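Local atomic coordinates of peptide ABC transporter, peptide-binding protein (Thermus thermophilus, PDB entry 2D5W), a protein that binds oligopeptides and probably hands them to a membrane ABC transporter for uptake, as family 5 bacterial solute-binding proteins generally do. Residues K325-R328 with Q329-H333; A379-E383 with M384-K388; Q453-E457 with C458-G462; Q535-W538 with A539-P543. All coordinates share one frame; numbering follows the deposited sequence.

Contact 1. Residues K325-R328 with Q329-H333; sequences KRTR and QAILH
Q329 lies back along the helix over K325, one turn before it, and the two side chains run alongside each other in the same direction. The backbone joins them first: Q329 N donates to K325 O at 2.9 Å in a fairly straight bond (159°). From there the glutamine chain grazes the same carbonyl. Its CB is 3.5 Å from K325 O, and CG, set beside the backbone N and anti to the carbonyl carbon (chi1 -61°), closes to 3.0 Å from that oxygen, a tight fit. CD stays 3.6 Å from K325 O while the two ends of the amide part ways: OE1 turns to R326 CA at 3.7 Å, and NE2 comes alongside the lysine chain, 4.0 Å from K325 CD. Beyond the contact NE2 makes weak hydrogen bonds to E540 O and Y370 OH. A leucine in its place would probably leave E540 O and Y370 OH without this amide partner. K325 itself is extended beyond CG and ends in a salt bridge with E540. Further up, A330, I331 and L332 repeat the alpha-helical pattern on R326, T327 and R328, with I331 CG1 3.3 Å from T327 O. The guanidinium of R328 bonds to the carbonyls of L322 and E541. Helix 325-333 is thereby wedged between helix 374-383, which packs on R326 and A330, the end of helix 524-541 on the K325 and R328 side, and strand 544-557, which meets I331 and L332.

Contact 2. Residues A379-E383 with M384-K388; sequences ALLAE and MGWRK
L381 holds the buried side of this helix end, where its carbonyl and its side chain both meet residues of the turn. L381 O receives M384 N at 3.1 Å from above the carbonyl plane and, more weakly, W386 N at 3.4 Å (152°). The same oxygen sits at the edge of the indole, near its plane, 3.2 Å from W386 CD1. Alongside, one branch of the leucine serves two neighbours: L381 CD2 is 4.0 Å from W386 CD1 and 4.1 Å from the methyl of M384, CE, which the bend at the end of the methionine chain brings back toward the helix. G385 N donates to A382 O at 3.0 Å. With the weak W386-to-L381 bond around it and G385 at positive phi (90°), this is a Schellman motif, and the L381-W386 touch is the hydrophobic contact between C3 and C'' that usually accompanies this motif. The other side is loose and wet. A water donates to both A382 O and W386 O, bridging helix and outgoing chain, while E383, with CG anti to its backbone N (chi1 -176°) and a fully extended chain, extends to a long, weak ion pair with R326. The packed side is closed by helix 325-333, touched by L380, L381 and M384, and by strands 394-398 and 401-410, which receive L381 and W386, the indole meeting the ring of F405.

Contact 3. Residues Q453-E457 with C458-G462; sequences QRASE and CKWTG
R454 O is gripped by two backbone donors that come from opposite faces of its carbonyl plane: K459 N at 3.2 Å in a nearly straight bond (165°), and E457 N at 3.0 Å. Within that outer loop lies a shorter bond, C458 N to A455 O at 2.8 Å, reaching the oxygen from above its plane. A455 O also accepts from N309. The outer and inner bonds, with C458 at positive phi (62°), make the paperclip of a Schellman motif that closes the short 3-10 turn after helix 449-452 and redirects the chain toward strand 463-469. The bend presents C458 for its disulfide to C314. Beside the two bonds R454 CB meets K459 CG at 3.5 Å. The methyl of A455 lies over one face of W460, its CB 3.9 Å from the centroid of the five-membered ring in a CH-pi contact and 3.5 Å from W460 CE2. The indole comes back over the alanine with CG between backbone N and carbonyl carbon (chi1 49°), and its NE1 bonds to I452 O. A serine in place of W460 would probably uncover the A455 methyl and leave I452 O without its indole donor. F451 and F464 also meet the indole ring. R454 NH2 donates in the guanidinium plane to Q453 O at 3.0 Å, while the arginine makes a cation-pi contact with Y498.

Contact 4. Residues Q535-W538 with A539-P543; sequences QEIW and AEELP
Q535 O accepts A539 N at 2.9 Å, and the alanine CB rests 3.5 Å from that same oxygen, while the glutamine's amide end bonds elsewhere, to T354 among others. E536 O takes E540 N in the next regular bond. I537 O receives E541 N at 3.1 Å, and CG of E541 lies 3.4 Å from I537 O. W538 contributes both its carbonyl and its ring. Its carbonyl draws in L542 N at 2.8 Å and, weakly, E541 N. Its indole, carried out by CG anti to the backbone N (chi1 -174°), takes P543 over one face: CG of the proline stands 3.6 Å from the centroid of the five-membered ring, 29° off its normal, a CH-pi contact. P543 CD, meanwhile, is 3.4 Å from W538 O. F479 packs edge-to-face on the indole, and W355 also meets it. L542 has left the helix with positive phi (46°) while still donating to W538 O, and the proline after it lacks the N-H that a Schellman bond would need: this is the alpha-L type of helix C-terminus, here packed by a tryptophan-proline contact before strand 544-557.

How the contacts relate
Along the chain the four contacts follow in series, none nesting within or crossing another; each is local, within one helix or turn. Contact 1 runs along helix 325-333, and contact 2 ends helix 374-383 beside it; their centres are 11 Å apart and L380 and M384 pack on contact 1. Contact 3, in the loop before strand 463-469, touches neither, but the disulfide carries it to C314, just ahead of helix 315-320. Contact 4 closes helix 524-541 late in the chain and returns to contact 1, which thus stands between contacts 2 and 4. Contact 2 runs into strand 387-388, contact 3 into 463-469 and contact 4 into 544-557, all strands of one mixed sheet.

Contact 1. Residues K325-R328 with Q329-H333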
loop_
_atom_site.group_PDB
_atom_site.type_symbol
_atom_site.label_atom_id
_atom_site.label_comp_id
_atom_site.label_asym_id
_atom_site.label_seq_id
_atom_site.Cartn_x
_atom_site.Cartn_y
_atom_site.Cartn_z
ATOM N N LYS A 325 14.021 16.254 -16.223
ATOM C CA LYS A 325 14.683 15.880 -14.979
ATOM C C LYS A 325 15.338 17.063 -14.273
ATOM O O LYS A 325 15.442 17.068 -13.050
ATOM C CB LYS A 325 15.725 14.778 -15.212
ATOM C CG LYS A 325 16.992 15.214 -15.928
ATOM C CD LYS A 325 17.997 14.066 -15.978
ATOM C CE LYS A 325 19.263 14.465 -16.717
ATOM N NZ LYS A 325 20.226 13.332 -16.810
ATOM N N ARG A 326 15.783 18.061 -15.032
ATOM C CA ARG A 326 16.420 19.224 -14.422
ATOM C C ARG A 326 15.474 19.946 -13.466
ATOM O O ARG A 326 15.900 20.462 -12.433
ATOM C CB ARG A 326 16.913 20.190 -15.505
ATOM C CG ARG A 326 18.104 19.668 -16.305
ATOM C CD ARG A 326 18.456 20.604 -17.454
ATOM N NE ARG A 326 17.395 20.645 -18.454
ATOM C CZ ARG A 326 17.344 21.509 -19.462
ATOM N NH1 ARG A 326 16.333 21.463 -20.319
ATOM N NH2 ARG A 326 18.296 22.421 -19.610
ATOM N N THR A 327 14.191 19.973 -13.804
ATOM C CA THR A 327 13.201 20.627 -12.956
ATOM C C THR A 327 13.025 19.858 -11.650
ATOM O O THR A 327 12.919 20.446 -10.574
ATOM C CB THR A 327 11.837 20.700 -13.656
ATOM O OG1 THR A 327 12.003 21.293 -14.949
ATOM C CG2 THR A 327 10.858 21.536 -12.842
ATOM N N ARG A 328 12.997 18.533 -11.755
ATOM C CA ARG A 328 12.820 17.685 -10.588
ATOM C C ARG A 328 14.054 17.747 -9.690
ATOM O O ARG A 328 13.938 17.767 -8.461
ATOM C CB ARG A 328 12.497 16.257 -11.044
ATOM C CG ARG A 328 11.277 16.232 -11.971
ATOM C CD ARG A 328 10.740 14.835 -12.214
ATOM N NE ARG A 328 11.660 13.962 -12.938
ATOM C CZ ARG A 328 11.706 13.830 -14.260
ATOM N NH1 ARG A 328 12.582 12.996 -14.808
ATOM N NH2 ARG A 328 10.888 14.522 -15.040
ATOM N N GLN A 329 15.232 17.806 -10.302
ATOM C CA GLN A 329 16.474 17.913 -9.545
ATOM C C GLN A 329 16.508 19.267 -8.830
ATOM O O GLN A 329 16.927 19.359 -7.676
ATOM C CB GLN A 329 17.678 17.793 -10.480
ATOM C CG GLN A 329 17.756 16.468 -11.219
ATOM C CD GLN A 329 18.897 16.428 -12.212
ATOM O OE1 GLN A 329 19.251 17.446 -12.801
ATOM N NE2 GLN A 329 19.467 15.248 -12.416
ATOM N N ALA A 330 16.058 20.318 -9.516
ATOM C CA ALA A 330 16.040 21.656 -8.932
ATOM C C ALA A 330 15.149 21.682 -7.698
ATOM O O ALA A 330 15.534 22.205 -6.651
ATOM C CB ALA A 330 15.541 22.670 -9.960
ATOM N N ILE A 331 13.951 21.123 -7.821
ATOM C CA ILE A 331 13.034 21.102 -6.693
ATOM C C ILE A 331 13.643 20.353 -5.511
ATOM O O ILE A 331 13.578 20.826 -4.377
ATOM C CB ILE A 331 11.679 20.459 -7.076
ATOM C CG1 ILE A 331 10.949 21.352 -8.088
ATOM C CG2 ILE A 331 10.815 20.265 -5.826
ATOM C CD1 ILE A 331 9.687 20.730 -8.668
ATOM N N LEU A 332 14.256 19.199 -5.769
ATOM C CA LEU A 332 14.836 18.430 -4.673
ATOM C C LEU A 332 15.958 19.192 -3.968
ATOM O O LEU A 332 16.089 19.116 -2.744
ATOM C CB LEU A 332 15.336 17.065 -5.167
ATOM C CG LEU A 332 15.684 16.059 -4.056
ATOM C CD1 LEU A 332 14.506 15.912 -3.095
ATOM C CD2 LEU A 332 16.048 14.713 -4.668
ATOM N N HIS A 333 16.769 19.922 -4.734
ATOM C CA HIS A 333 17.853 20.713 -4.144
ATOM C C HIS A 333 17.280 21.820 -3.257
ATOM O O HIS A 333 17.976 22.351 -2.387
ATOM C CB HIS A 333 18.725 21.363 -5.230
ATOM C CG HIS A 333 19.797 20.470 -5.775
ATOM N ND1 HIS A 333 20.734 19.852 -4.976
ATOM C CD2 HIS A 333 20.116 20.141 -7.050
ATOM C CE1 HIS A 333 21.586 19.181 -5.736
ATOM N NE2 HIS A 333 21.232 19.342 -6.998
#

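Contact 2. Residues A379-E383 with M384-K388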
loop_
_atom_site.group_PDB
_atom_site.type_symbol
_atom_site.label_atom_id
_atom_site.label_comp_id
_atom_site.label_asym_id
_atom_site.label_seq_id
_atom_site.Cartn_x
_atom_site.Cartn_y
_atom_site.Cartn_z
ATOM N N ALA A 379 20.176 27.813 -10.458
ATOM C CA ALA A 379 20.921 27.663 -11.704
ATOM C C ALA A 379 20.199 26.741 -12.686
ATOM O O ALA A 379 20.115 27.035 -13.877
ATOM C CB ALA A 379 22.317 27.126 -11.414
ATOM N N LEU A 380 19.681 25.623 -12.183
ATOM C CA LEU A 380 18.964 24.672 -13.027
ATOM C C LEU A 380 17.719 25.301 -13.639
ATOM O O LEU A 380 17.453 25.142 -14.829
ATOM C CB LEU A 380 18.567 23.439 -12.211
ATOM C CG LEU A 380 19.698 22.452 -11.920
ATOM C CD1 LEU A 380 19.305 21.527 -10.778
ATOM C CD2 LEU A 380 20.017 21.661 -13.180
ATOM N N LEU A 381 16.959 26.022 -12.822
ATOM C CA LEU A 381 15.744 26.659 -13.306
ATOM C C LEU A 381 16.042 27.784 -14.293
ATOM O O LEU A 381 15.309 27.979 -15.260
ATOM C CB LEU A 381 14.925 27.176 -12.121
ATOM C CG LEU A 381 14.395 26.056 -11.215
ATOM C CD1 LEU A 381 13.886 26.645 -9.916
ATOM C CD2 LEU A 381 13.297 25.283 -11.933
ATOM N N ALA A 382 17.126 28.517 -14.057
ATOM C CA ALA A 382 17.504 29.608 -14.949
ATOM C C ALA A 382 17.854 29.057 -16.327
ATOM O O ALA A 382 17.541 29.666 -17.350
ATOM C CB ALA A 382 18.688 30.368 -14.375
ATOM N N GLU A 383 18.500 27.896 -16.347
ATOM C CA GLU A 383 18.896 27.261 -17.597
ATOM C C GLU A 383 17.683 26.930 -18.461
ATOM O O GLU A 383 17.798 26.797 -19.679
ATOM C CB GLU A 383 19.690 25.985 -17.305
ATOM C CG GLU A 383 20.244 25.291 -18.540
ATOM C CD GLU A 383 21.060 24.057 -18.194
ATOM O OE1 GLU A 383 21.568 23.399 -19.126
ATOM O OE2 GLU A 383 21.192 23.746 -16.992
ATOM N N MET A 384 16.519 26.802 -17.832
ATOM C CA MET A 384 15.305 26.481 -18.568
ATOM C C MET A 384 14.419 27.684 -18.879
ATOM O O MET A 384 13.236 27.533 -19.190
ATOM C CB MET A 384 14.516 25.401 -17.824
ATOM C CG MET A 384 15.242 24.060 -17.813
ATOM S SD MET A 384 14.351 22.735 -16.985
ATOM C CE MET A 384 14.558 23.229 -15.266
ATOM N N GLY A 385 15.000 28.878 -18.792
ATOM C CA GLY A 385 14.272 30.090 -19.125
ATOM C C GLY A 385 13.502 30.829 -18.049
ATOM O O GLY A 385 12.953 31.899 -18.320
ATOM N N TRP A 386 13.449 30.288 -16.837
ATOM C CA TRP A 386 12.712 30.950 -15.766
ATOM C C TRP A 386 13.390 32.214 -15.250
ATOM O O TRP A 386 14.605 32.244 -15.061
ATOM C CB TRP A 386 12.511 30.007 -14.576
ATOM C CG TRP A 386 11.698 28.786 -14.869
ATOM C CD1 TRP A 386 12.170 27.529 -15.108
ATOM C CD2 TRP A 386 10.270 28.697 -14.921
ATOM N NE1 TRP A 386 11.122 26.660 -15.301
ATOM C CE2 TRP A 386 9.944 27.350 -15.191
ATOM C CE3 TRP A 386 9.232 29.627 -14.764
ATOM C CZ2 TRP A 386 8.624 26.907 -15.308
ATOM C CZ3 TRP A 386 7.918 29.188 -14.880
ATOM C CH2 TRP A 386 7.626 27.836 -15.149
ATOM N N ARG A 387 12.584 33.248 -15.019
ATOM C CA ARG A 387 13.053 34.521 -14.475
ATOM C C ARG A 387 11.979 35.014 -13.513
ATOM O O ARG A 387 10.790 34.921 -13.804
ATOM C CB ARG A 387 13.275 35.560 -15.579
ATOM C CG ARG A 387 14.368 35.196 -16.574
ATOM C CD ARG A 387 14.992 36.440 -17.196
ATOM N NE ARG A 387 13.999 37.334 -17.786
ATOM C CZ ARG A 387 13.198 37.008 -18.795
ATOM N NH1 ARG A 387 12.326 37.892 -19.262
ATOM N NH2 ARG A 387 13.267 35.801 -19.340
ATOM N N LYS A 388 12.393 35.544 -12.368
ATOM C CA LYS A 388 11.430 36.012 -11.383
ATOM C C LYS A 388 10.512 37.139 -11.830
ATOM O O LYS A 388 10.957 38.134 -12.417
ATOM C CB LYS A 388 12.137 36.454 -10.100
ATOM C CG LYS A 388 12.657 35.313 -9.252
ATOM C CD LYS A 388 13.126 35.812 -7.895
ATOM C CE LYS A 388 13.658 34.673 -7.044
ATOM N NZ LYS A 388 14.150 35.162 -5.730
HETATM O O HOH W 1 16.537 32.387 -17.111
#

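Contact 3. Residues Q453-E457 with C458-G462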
loop_
_atom_site.group_PDB
_atom_site.type_symbol
_atom_site.label_atom_id
_atom_site.label_comp_id
_atom_site.label_asym_id
_atom_site.label_seq_id
_atom_site.Cartn_x
_atom_site.Cartn_y
_atom_site.Cartn_z
ATOM N N GLN A 453 -4.925 7.508 -9.380
ATOM C CA GLN A 453 -4.640 6.836 -10.644
ATOM C C GLN A 453 -5.158 7.570 -11.881
ATOM O O GLN A 453 -5.382 6.957 -12.924
ATOM C CB GLN A 453 -5.182 5.396 -10.579
ATOM C CG GLN A 453 -4.317 4.513 -9.667
ATOM C CD GLN A 453 -5.039 3.334 -9.024
ATOM O OE1 GLN A 453 -4.445 2.610 -8.222
ATOM N NE2 GLN A 453 -6.303 3.135 -9.365
ATOM N N ARG A 454 -5.318 8.889 -11.774
ATOM C CA ARG A 454 -5.810 9.684 -12.896
ATOM C C ARG A 454 -4.973 10.926 -13.219
ATOM O O ARG A 454 -5.498 11.925 -13.719
ATOM C CB ARG A 454 -7.271 10.079 -12.654
ATOM C CG ARG A 454 -8.230 8.887 -12.571
ATOM C CD ARG A 454 -8.381 8.163 -13.909
ATOM N NE ARG A 454 -9.388 7.102 -13.845
ATOM C CZ ARG A 454 -9.191 5.899 -13.312
ATOM N NH1 ARG A 454 -10.176 5.012 -13.297
ATOM N NH2 ARG A 454 -8.007 5.565 -12.816
ATOM N N ALA A 455 -3.674 10.869 -12.942
ATOM C CA ALA A 455 -2.801 11.995 -13.261
ATOM C C ALA A 455 -2.766 12.194 -14.781
ATOM O O ALA A 455 -2.577 13.312 -15.263
ATOM C CB ALA A 455 -1.392 11.741 -12.730
ATOM N N SER A 456 -2.950 11.109 -15.533
ATOM C CA SER A 456 -2.935 11.192 -16.993
ATOM C C SER A 456 -4.125 12.001 -17.501
ATOM O O SER A 456 -4.137 12.446 -18.650
ATOM C CB SER A 456 -2.950 9.793 -17.616
ATOM O OG SER A 456 -4.173 9.126 -17.363
ATOM N N GLU A 457 -5.123 12.179 -16.639
ATOM C CA GLU A 457 -6.316 12.959 -16.964
ATOM C C GLU A 457 -6.201 14.316 -16.270
ATOM O O GLU A 457 -7.163 15.081 -16.206
ATOM C CB GLU A 457 -7.579 12.235 -16.490
ATOM C CG GLU A 457 -7.881 10.944 -17.238
ATOM C CD GLU A 457 -8.242 11.181 -18.691
ATOM O OE1 GLU A 457 -9.177 11.968 -18.950
ATOM O OE2 GLU A 457 -7.598 10.576 -19.574
ATOM N N CYS A 458 -5.010 14.583 -15.742
ATOM C CA CYS A 458 -4.677 15.826 -15.055
ATOM C C CYS A 458 -5.492 16.104 -13.782
ATOM O O CYS A 458 -5.748 17.259 -13.441
ATOM C CB CYS A 458 -4.780 17.010 -16.035
ATOM S SG CYS A 458 -4.238 16.628 -17.741
ATOM N N LYS A 459 -5.878 15.045 -13.070
ATOM C CA LYS A 459 -6.639 15.193 -11.828
ATOM C C LYS A 459 -5.790 15.904 -10.776
ATOM O O LYS A 459 -6.300 16.719 -10.010
ATOM C CB LYS A 459 -7.116 13.831 -11.323
ATOM C CG LYS A 459 -8.357 13.313 -12.038
ATOM C CD LYS A 459 -9.576 14.190 -11.756
ATOM C CE LYS A 459 -9.931 14.201 -10.274
ATOM N NZ LYS A 459 -11.155 15.006 -9.986
ATOM N N TRP A 460 -4.509 15.549 -10.703
ATOM C CA TRP A 460 -3.569 16.243 -9.827
ATOM C C TRP A 460 -2.481 16.621 -10.830
ATOM O O TRP A 460 -2.127 15.821 -11.699
ATOM C CB TRP A 460 -3.061 15.386 -8.653
ATOM C CG TRP A 460 -2.554 14.019 -8.946
ATOM C CD1 TRP A 460 -3.291 12.874 -9.070
ATOM C CD2 TRP A 460 -1.184 13.630 -9.066
ATOM N NE1 TRP A 460 -2.460 11.796 -9.253
ATOM C CE2 TRP A 460 -1.160 12.232 -9.255
ATOM C CE3 TRP A 460 0.031 14.330 -9.030
ATOM C CZ2 TRP A 460 0.034 11.519 -9.409
ATOM C CZ3 TRP A 460 1.215 13.621 -9.184
ATOM C CH2 TRP A 460 1.207 12.231 -9.371
ATOM N N THR A 461 -1.973 17.844 -10.721
ATOM C CA THR A 461 -1.040 18.378 -11.708
ATOM C C THR A 461 0.364 18.774 -11.292
ATOM O O THR A 461 1.082 19.401 -12.076
ATOM C CB THR A 461 -1.659 19.618 -12.355
ATOM O OG1 THR A 461 -1.891 20.602 -11.338
ATOM C CG2 THR A 461 -2.986 19.269 -13.023
ATOM N N GLY A 462 0.765 18.436 -10.078
ATOM C CA GLY A 462 2.096 18.816 -9.653
ATOM C C GLY A 462 2.733 17.806 -8.733
ATOM O O GLY A 462 3.149 16.731 -9.166
#

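Contact 4. Residues Q535-W538 with A539-P543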
loop_
_atom_site.group_PDB
_atom_site.type_symbol
_atom_site.label_atom_id
_atom_site.label_comp_id
_atom_site.label_asym_id
_atom_site.label_seq_id
_atom_site.Cartn_x
_atom_site.Cartn_y
_atom_site.Cartn_z
ATOM N N GLN A 535 18.476 1.495 -9.477
ATOM C CA GLN A 535 18.362 2.599 -8.527
ATOM C C GLN A 535 19.282 3.764 -8.892
ATOM O O GLN A 535 18.949 4.921 -8.640
ATOM C CB GLN A 535 18.641 2.109 -7.103
ATOM C CG GLN A 535 17.530 1.218 -6.549
ATOM C CD GLN A 535 17.886 0.580 -5.219
ATOM O OE1 GLN A 535 17.813 1.210 -4.162
ATOM N NE2 GLN A 535 18.290 -0.684 -5.270
ATOM N N GLU A 536 20.434 3.463 -9.489
ATOM C CA GLU A 536 21.361 4.514 -9.903
ATOM C C GLU A 536 20.692 5.370 -10.982
ATOM O O GLU A 536 20.753 6.600 -10.941
ATOM C CB GLU A 536 22.656 3.906 -10.454
ATOM C CG GLU A 536 23.569 3.278 -9.407
ATOM C CD GLU A 536 24.430 4.297 -8.672
ATOM O OE1 GLU A 536 25.191 3.888 -7.769
ATOM O OE2 GLU A 536 24.358 5.502 -8.994
ATOM N N ILE A 537 20.055 4.713 -11.946
ATOM C CA ILE A 537 19.364 5.420 -13.017
ATOM C C ILE A 537 18.199 6.218 -12.437
ATOM O O ILE A 537 17.992 7.382 -12.778
ATOM C CB ILE A 537 18.828 4.428 -14.072
ATOM C CG1 ILE A 537 20.004 3.777 -14.806
ATOM C CG2 ILE A 537 17.908 5.143 -15.050
ATOM C CD1 ILE A 537 19.606 2.626 -15.703
ATOM N N TRP A 538 17.445 5.582 -11.546
ATOM C CA TRP A 538 16.299 6.207 -10.897
ATOM C C TRP A 538 16.709 7.514 -10.211
ATOM O O TRP A 538 16.039 8.539 -10.353
ATOM C CB TRP A 538 15.715 5.236 -9.863
ATOM C CG TRP A 538 14.435 5.684 -9.211
ATOM C CD1 TRP A 538 13.164 5.328 -9.563
ATOM C CD2 TRP A 538 14.307 6.569 -8.091
ATOM N NE1 TRP A 538 12.251 5.933 -8.731
ATOM C CE2 TRP A 538 12.927 6.703 -7.819
ATOM C CE3 TRP A 538 15.225 7.263 -7.289
ATOM C CZ2 TRP A 538 12.441 7.504 -6.779
ATOM C CZ3 TRP A 538 14.742 8.059 -6.256
ATOM C CH2 TRP A 538 13.362 8.173 -6.011
ATOM N N ALA A 539 17.817 7.476 -9.476
ATOM C CA ALA A 539 18.291 8.654 -8.758
ATOM C C ALA A 539 18.717 9.792 -9.681
ATOM O O ALA A 539 18.579 10.961 -9.328
ATOM C CB ALA A 539 19.434 8.277 -7.824
ATOM N N GLU A 540 19.239 9.463 -10.856
ATOM C CA GLU A 540 19.644 10.512 -11.783
ATOM C C GLU A 540 18.428 11.217 -12.374
ATOM O O GLU A 540 18.448 12.428 -12.590
ATOM C CB GLU A 540 20.493 9.935 -12.919
ATOM C CG GLU A 540 20.746 10.927 -14.057
ATOM C CD GLU A 540 21.416 12.216 -13.595
ATOM O OE1 GLU A 540 21.323 13.228 -14.323
ATOM O OE2 GLU A 540 22.041 12.224 -12.514
ATOM N N GLU A 541 17.364 10.454 -12.614
ATOM C CA GLU A 541 16.148 10.984 -13.225
ATOM C C GLU A 541 15.087 11.532 -12.264
ATOM O O GLU A 541 14.252 12.345 -12.664
ATOM C CB GLU A 541 15.525 9.895 -14.100
ATOM C CG GLU A 541 16.484 9.309 -15.128
ATOM C CD GLU A 541 16.309 9.918 -16.502
ATOM O OE1 GLU A 541 16.332 11.160 -16.617
ATOM O OE2 GLU A 541 16.148 9.148 -17.472
ATOM N N LEU A 542 15.113 11.080 -11.013
ATOM C CA LEU A 542 14.146 11.520 -10.003
ATOM C C LEU A 542 12.688 11.541 -10.476
ATOM O O LEU A 542 12.034 12.588 -10.467
ATOM C CB LEU A 542 14.518 12.909 -9.470
ATOM C CG LEU A 542 15.812 13.033 -8.664
ATOM C CD1 LEU A 542 16.016 14.494 -8.296
ATOM C CD2 LEU A 542 15.748 12.164 -7.413
ATOM N N PRO A 543 12.155 10.381 -10.898
ATOM C CA PRO A 543 10.757 10.360 -11.351
ATOM C C PRO A 543 9.818 10.773 -10.215
ATOM O O PRO A 543 8.704 11.237 -10.450
ATOM C CB PRO A 543 10.560 8.916 -11.811
ATOM C CG PRO A 543 11.573 8.147 -11.016
ATOM C CD PRO A 543 12.777 9.051 -11.017
#